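Local coordinates for enoyl-[acyl-carrier-protein] reductase [FMN] (Thermotoga maritima, PDB 5GVJ) that probably reduces the enoyl-acyl-carrier-protein double bond in fatty acid synthesis, as an FMN-dependent, NADH-using flavoenzyme of the nitronate monooxygenase family, at residues 136-141 / 153-158. The protein carries 1 engineered substitution. Residues are numbered along the deposited sequence; the frame is centred on the assembly and turned at random.
Sequences VIAEGM and FVLVNK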
# COMPACT_ATOMS: atom_id res chain seq x y z
N VAL A 136 1.45 2.81 18.13
CA VAL A 136 1.06 3.78 17.11
C VAL A 136 0.29 3.07 16.02
O VAL A 136 0.58 1.91 15.69
CB VAL A 136 2.25 4.55 16.51
CG1 VAL A 136 2.95 5.34 17.58
CG2 VAL A 136 3.20 3.60 15.81
N ILE A 137 -0.69 3.76 15.47
CA ILE A 137 -1.41 3.33 14.29
C ILE A 137 -0.76 4.04 13.11
O ILE A 137 -0.71 5.28 13.08
CB ILE A 137 -2.91 3.64 14.39
CG1 ILE A 137 -3.57 2.83 15.52
CG2 ILE A 137 -3.61 3.33 13.07
CD1 ILE A 137 -4.83 3.46 16.09
N ALA A 138 -0.23 3.27 12.18
CA ALA A 138 0.36 3.81 10.96
C ALA A 138 -0.73 3.71 9.90
O ALA A 138 -1.08 2.61 9.48
CB ALA A 138 1.62 3.05 10.57
N GLU A 139 -1.29 4.84 9.51
CA GLU A 139 -2.47 4.84 8.65
C GLU A 139 -2.08 5.28 7.25
O GLU A 139 -1.77 6.45 7.02
CB GLU A 139 -3.55 5.76 9.23
CG GLU A 139 -4.79 5.81 8.36
CD GLU A 139 -5.90 6.61 9.00
OE1 GLU A 139 -5.94 7.85 8.82
OE2 GLU A 139 -6.72 6.01 9.71
N GLY A 140 -2.12 4.34 6.30
CA GLY A 140 -1.83 4.66 4.92
C GLY A 140 -2.96 5.43 4.25
O GLY A 140 -4.13 5.36 4.65
N MET A 141 -2.59 6.18 3.21
CA MET A 141 -3.52 7.08 2.52
C MET A 141 -4.58 6.36 1.69
O MET A 141 -5.43 7.04 1.12
CB MET A 141 -2.73 8.04 1.63
CG MET A 141 -1.85 7.34 0.63
SD MET A 141 -2.69 7.23 -0.96
CE MET A 141 -2.60 8.95 -1.47
N PHE A 153 1.69 0.20 2.43
CA PHE A 153 2.78 -0.72 2.13
C PHE A 153 4.12 -0.14 2.53
O PHE A 153 4.97 -0.85 3.08
CB PHE A 153 2.78 -1.04 0.63
CG PHE A 153 3.34 -2.37 0.31
CD1 PHE A 153 2.52 -3.48 0.27
CD2 PHE A 153 4.70 -2.52 0.09
CE1 PHE A 153 3.05 -4.72 0.00
CE2 PHE A 153 5.23 -3.75 -0.18
CZ PHE A 153 4.40 -4.86 -0.23
N VAL A 154 4.31 1.15 2.27
CA VAL A 154 5.56 1.83 2.61
C VAL A 154 5.56 2.25 4.08
O VAL A 154 6.55 2.06 4.81
CB VAL A 154 5.75 3.04 1.68
CG1 VAL A 154 6.90 3.91 2.17
CG2 VAL A 154 5.98 2.58 0.23
N LEU A 155 4.46 2.84 4.54
CA LEU A 155 4.45 3.49 5.85
C LEU A 155 4.64 2.49 6.98
O LEU A 155 5.43 2.72 7.90
CB LEU A 155 3.13 4.24 6.03
CG LEU A 155 3.00 4.99 7.35
CD1 LEU A 155 3.92 6.20 7.36
CD2 LEU A 155 1.53 5.39 7.53
N VAL A 156 3.91 1.38 6.95
CA VAL A 156 4.04 0.40 8.03
C VAL A 156 5.48 -0.12 8.11
O VAL A 156 6.01 -0.31 9.20
CB VAL A 156 3.04 -0.76 7.83
CG1 VAL A 156 3.28 -1.86 8.86
CG2 VAL A 156 1.62 -0.24 7.92
N ASN A 157 6.11 -0.35 6.95
CA ASN A 157 7.48 -0.84 6.93
C ASN A 157 8.42 0.16 7.60
O ASN A 157 9.18 -0.19 8.50
CB ASN A 157 7.89 -1.10 5.48
CG ASN A 157 9.27 -1.76 5.35
OD1 ASN A 157 10.02 -1.87 6.31
ND2 ASN A 157 9.58 -2.22 4.13
N LYS A 158 8.36 1.43 7.18
CA LYS A 158 9.30 2.41 7.71
C LYS A 158 9.03 2.70 9.18
O LYS A 158 9.96 2.77 9.99
CB LYS A 158 9.23 3.71 6.90
CG LYS A 158 10.13 4.83 7.41
CD LYS A 158 11.61 4.41 7.37
CE LYS A 158 12.53 5.60 7.59
NZ LYS A 158 13.91 5.18 7.96
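L155 of helix 152-162 packs against A138 of strand 136-139; strand and helix form a beta-alpha unit of the TIM-barrel fold, the helix running back outside the parallel sheet. The two short axes approach to 7.9 Å and run nearly antiparallel, at 152°. The tight part centres on the CD2 methyl of L155: CG stands anti to its backbone N (chi1 -179°), and the branch beyond it brings CD2 against the strand backbone, 3.5 Å from E139 N and 3.7 Å from A138 C. CB of A138, directed at the helix, meets the same L155 CD2 at 3.8 Å. V156 comes in from the next helical position more loosely, its CG2 4.2 Å from A138 CB, and continues onto A169 of the adjoining strand 167-170. Just past the strand end the packing thins, with G140 N 4.0 Å from L155 CD2. No hydrogen bond joins the segments. The partly exposed side is that of E139, whose CB points away from the helix and whose side chain lies about 5 Å from that of Q191; both residues bind FMN, which is absent from this chain. The second subunit packs on F153, V154 and N157, and N157 ND2 hydrogen-bonds to D175 OD2 of that neighbouring chain. On the helix side of the strand, the L155 CD2 methyl also makes a van der Waals contact with the carbonyl oxygen E139 O, at 3.5 Å.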